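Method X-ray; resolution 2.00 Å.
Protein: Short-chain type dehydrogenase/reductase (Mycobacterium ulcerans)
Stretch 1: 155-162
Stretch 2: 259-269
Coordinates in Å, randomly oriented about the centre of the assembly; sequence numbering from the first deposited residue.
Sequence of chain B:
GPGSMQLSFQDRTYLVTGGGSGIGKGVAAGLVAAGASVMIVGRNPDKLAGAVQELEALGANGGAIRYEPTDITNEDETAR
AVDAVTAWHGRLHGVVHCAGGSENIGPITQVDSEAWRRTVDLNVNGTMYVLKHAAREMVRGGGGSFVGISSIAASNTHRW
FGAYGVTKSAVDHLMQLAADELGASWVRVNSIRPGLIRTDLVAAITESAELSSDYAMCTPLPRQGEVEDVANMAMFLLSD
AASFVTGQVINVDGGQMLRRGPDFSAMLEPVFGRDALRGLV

Stretch 1 155-162: SNTHRWFG
Stretch 2 259-269: RRGPDFSAMLE

Stretch 1 is irregular, with a type II beta turn from His158 to Phe161 closed by Phe161 N to His158 O at 3.1 Å. Trp160 takes the positive phi of the turn (81/12). Stretch 2 is loop up to Phe264, with Arg260 to Asp263 in open, extended conformations; the helix starts at Ser265 and continues beyond Glu269. In register, the CA atoms of His158 and Gly261 lie 5.1 Å apart, those of Arg159 and Asp263 6.8 Å. The numbers rise together, so the stretches run the same way. No direct hydrogen bond crosses; three waters do the bridging.

Arg259 points its CB away (phi/psi -111/-119). Its O is 3.5 Å from Asn156 ND2. Arg260 (-135/168, chi1 p) donates a hydrogen bond from NH1 to Gly261 O at 2.8 Å.

Gly261 (-65/166) packs tightly. An ideal CB would lie 2.5 Å from Thr157 O and 2.8 Å from His158 ND1, so a side chain would clash. Water 2 accepts from Gly261 N (3.0 Å) and lies 2.7 Å from Thr157 O, which can only accept.

Pro262 (-70/154) sets its CD over one face of the His158 ring, 3.4 Å from the centroid, a CH-pi contact. His158 is m, and its ND1 donates to Asn156 O at 2.7 Å. Pro262 O receives water 1 (2.9 Å), which accepts from Arg159 N and NE, both at 2.9 Å. Water 3 donates to Pro262 O (2.6 Å) and Arg159 O (2.7 Å) and accepts from Phe264 N (3.1 Å).

Asp263 (-108/109, chi1 t) sets CG over one face of the Arg159 guanidinium (Arg159 chi1 to chi3 m, t, m). Its OD2 is 4.4 Å from Arg159 NH1, but no N-H points at it. Asp263 OD1 accepts from Ser265 N (2.9 Å) and OG (2.4 Å, very short).

Phe264 (-92/17, chi1 m) is the N-cap residue. Phe161 (m) turns its edge to the Phe264 face, planes at 84°, centroids 4.9 Å apart. Trp160 (chi1 m, -47°; chi2 -67°) points CB toward stretch 2. Its ring edge meets Asp263 OD1 (from CZ3, 3.6 Å) and Phe264 N (from CZ3, 3.8 Å).

Within the helix, Leu268 (m, t) brings CD1 to 3.6 Å from Trp160 CB.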

# COMPACT_ATOMS: atom_id res chain seq x y z
N SER B 155 9.13 -4.11 2.50
CA SER B 155 7.66 -4.24 2.62
C SER B 155 7.22 -4.38 4.07
O SER B 155 6.12 -4.00 4.41
CB SER B 155 7.13 -5.43 1.81
OG SER B 155 7.73 -6.64 2.22
N ASN B 156 8.10 -4.92 4.91
CA ASN B 156 7.80 -5.14 6.32
C ASN B 156 8.99 -4.64 7.16
O ASN B 156 10.12 -5.08 6.94
CB ASN B 156 7.52 -6.64 6.58
CG ASN B 156 6.34 -7.18 5.73
OD1 ASN B 156 6.43 -7.27 4.50
ND2 ASN B 156 5.23 -7.51 6.40
N THR B 157 8.75 -3.71 8.08
CA THR B 157 9.82 -3.22 8.98
C THR B 157 10.59 -4.36 9.68
O THR B 157 9.99 -5.28 10.28
CB THR B 157 9.26 -2.29 10.08
OG1 THR B 157 8.18 -2.94 10.77
CG2 THR B 157 8.79 -0.92 9.46
N HIS B 158 11.92 -4.30 9.55
CA HIS B 158 12.84 -5.21 10.18
C HIS B 158 13.52 -4.40 11.28
O HIS B 158 14.48 -3.66 11.01
CB HIS B 158 13.90 -5.73 9.18
CG HIS B 158 13.40 -6.75 8.21
ND1 HIS B 158 12.13 -6.70 7.66
CD2 HIS B 158 14.00 -7.84 7.67
CE1 HIS B 158 11.98 -7.73 6.84
NE2 HIS B 158 13.10 -8.43 6.82
N ARG B 159 13.02 -4.52 12.51
CA ARG B 159 13.65 -3.85 13.63
C ARG B 159 15.16 -4.14 13.60
O ARG B 159 15.59 -5.30 13.46
CB ARG B 159 13.04 -4.34 14.97
CG ARG B 159 11.71 -3.68 15.35
CD ARG B 159 11.00 -4.44 16.51
NE ARG B 159 10.28 -5.59 15.93
CZ ARG B 159 9.60 -6.51 16.60
NH1 ARG B 159 9.56 -6.49 17.92
NH2 ARG B 159 8.97 -7.49 15.93
N TRP B 160 15.94 -3.06 13.71
CA TRP B 160 17.39 -3.06 13.90
C TRP B 160 18.19 -3.29 12.62
O TRP B 160 19.40 -3.53 12.66
CB TRP B 160 17.82 -4.01 15.01
CG TRP B 160 16.98 -3.84 16.25
CD1 TRP B 160 16.93 -2.76 17.07
CD2 TRP B 160 16.05 -4.78 16.78
NE1 TRP B 160 16.03 -2.96 18.08
CE2 TRP B 160 15.49 -4.21 17.94
CE3 TRP B 160 15.65 -6.07 16.41
CZ2 TRP B 160 14.52 -4.86 18.71
CZ3 TRP B 160 14.71 -6.73 17.19
CH2 TRP B 160 14.15 -6.12 18.32
N PHE B 161 17.51 -3.21 11.47
CA PHE B 161 18.17 -3.41 10.18
C PHE B 161 18.58 -2.09 9.59
O PHE B 161 19.17 -2.07 8.52
CB PHE B 161 17.30 -4.21 9.20
CG PHE B 161 17.40 -5.70 9.38
CD1 PHE B 161 17.12 -6.30 10.61
CD2 PHE B 161 17.79 -6.51 8.32
CE1 PHE B 161 17.22 -7.68 10.77
CE2 PHE B 161 17.89 -7.90 8.47
CZ PHE B 161 17.60 -8.48 9.69
N GLY B 162 18.24 -0.98 10.28
CA GLY B 162 18.72 0.35 9.92
C GLY B 162 18.49 0.66 8.45
O GLY B 162 17.36 0.69 7.98
N ARG B 259 2.50 -11.43 7.27
CA ARG B 259 2.69 -11.48 8.73
C ARG B 259 3.63 -10.31 9.09
O ARG B 259 3.30 -9.17 8.83
CB ARG B 259 3.20 -12.86 9.14
CG ARG B 259 2.23 -13.96 8.69
CD ARG B 259 2.36 -15.29 9.42
NE ARG B 259 1.43 -16.27 8.82
CZ ARG B 259 1.55 -17.61 8.87
NH1 ARG B 259 2.57 -18.19 9.52
NH2 ARG B 259 0.64 -18.37 8.26
N ARG B 260 4.81 -10.56 9.65
CA ARG B 260 5.70 -9.46 10.00
C ARG B 260 7.14 -9.75 9.58
O ARG B 260 7.49 -10.87 9.22
CB ARG B 260 5.65 -9.19 11.50
CG ARG B 260 5.98 -10.37 12.37
CD ARG B 260 6.32 -9.97 13.78
NE ARG B 260 6.51 -11.15 14.60
CZ ARG B 260 7.64 -11.87 14.65
NH1 ARG B 260 8.72 -11.52 13.95
NH2 ARG B 260 7.70 -12.93 15.43
N GLY B 261 7.98 -8.72 9.62
CA GLY B 261 9.39 -8.94 9.50
C GLY B 261 9.89 -9.74 10.69
O GLY B 261 9.20 -9.86 11.70
N PRO B 262 11.12 -10.28 10.60
CA PRO B 262 11.70 -11.05 11.67
C PRO B 262 12.07 -10.22 12.90
O PRO B 262 12.33 -9.00 12.81
CB PRO B 262 12.96 -11.64 11.02
CG PRO B 262 13.38 -10.57 10.08
CD PRO B 262 12.06 -10.08 9.49
N ASP B 263 12.09 -10.91 14.03
CA ASP B 263 12.49 -10.36 15.32
C ASP B 263 13.85 -10.97 15.65
O ASP B 263 13.93 -12.16 15.96
CB ASP B 263 11.44 -10.76 16.35
CG ASP B 263 11.77 -10.31 17.76
OD1 ASP B 263 12.84 -9.69 18.02
OD2 ASP B 263 10.93 -10.60 18.62
N PHE B 264 14.91 -10.16 15.58
CA PHE B 264 16.29 -10.63 15.80
C PHE B 264 16.70 -10.49 17.27
O PHE B 264 17.90 -10.54 17.59
CB PHE B 264 17.29 -9.91 14.90
CG PHE B 264 17.49 -10.56 13.53
CD1 PHE B 264 16.42 -10.77 12.66
CD2 PHE B 264 18.77 -10.92 13.11
CE1 PHE B 264 16.61 -11.38 11.41
CE2 PHE B 264 19.00 -11.52 11.84
CZ PHE B 264 17.91 -11.74 10.98
N SER B 265 15.72 -10.30 18.16
CA SER B 265 15.97 -10.13 19.60
C SER B 265 16.98 -11.11 20.14
O SER B 265 17.96 -10.71 20.77
CB SER B 265 14.69 -10.35 20.40
OG SER B 265 13.82 -9.28 20.21
N ALA B 266 16.73 -12.39 19.89
CA ALA B 266 17.52 -13.48 20.45
C ALA B 266 19.02 -13.32 20.14
O ALA B 266 19.86 -13.59 20.98
CB ALA B 266 16.98 -14.83 19.90
N MET B 267 19.33 -12.87 18.93
CA MET B 267 20.71 -12.59 18.52
C MET B 267 21.26 -11.32 19.20
O MET B 267 22.39 -11.30 19.66
CB MET B 267 20.78 -12.42 16.98
CG MET B 267 22.14 -11.90 16.42
SD MET B 267 22.23 -11.78 14.58
CE MET B 267 23.91 -11.19 14.36
N LEU B 268 20.43 -10.27 19.27
CA LEU B 268 20.90 -8.90 19.59
C LEU B 268 20.84 -8.55 21.08
O LEU B 268 21.68 -7.79 21.58
CB LEU B 268 20.12 -7.86 18.77
CG LEU B 268 20.21 -7.96 17.23
CD1 LEU B 268 19.31 -6.90 16.56
CD2 LEU B 268 21.65 -7.83 16.72
N GLU B 269 19.85 -9.11 21.79
CA GLU B 269 19.69 -8.79 23.23
C GLU B 269 20.96 -9.05 24.06
O GLU B 269 21.35 -8.21 24.85
CB GLU B 269 18.49 -9.52 23.85
CG GLU B 269 18.12 -9.05 25.27
CD GLU B 269 18.89 -9.75 26.41
OE1 GLU B 269 19.57 -10.78 26.18
OE2 GLU B 269 18.80 -9.28 27.57
O HOH W 1 11.08 -6.47 13.27
O HOH W 2 7.41 -6.05 10.74
O HOH W 3 14.55 -7.80 13.61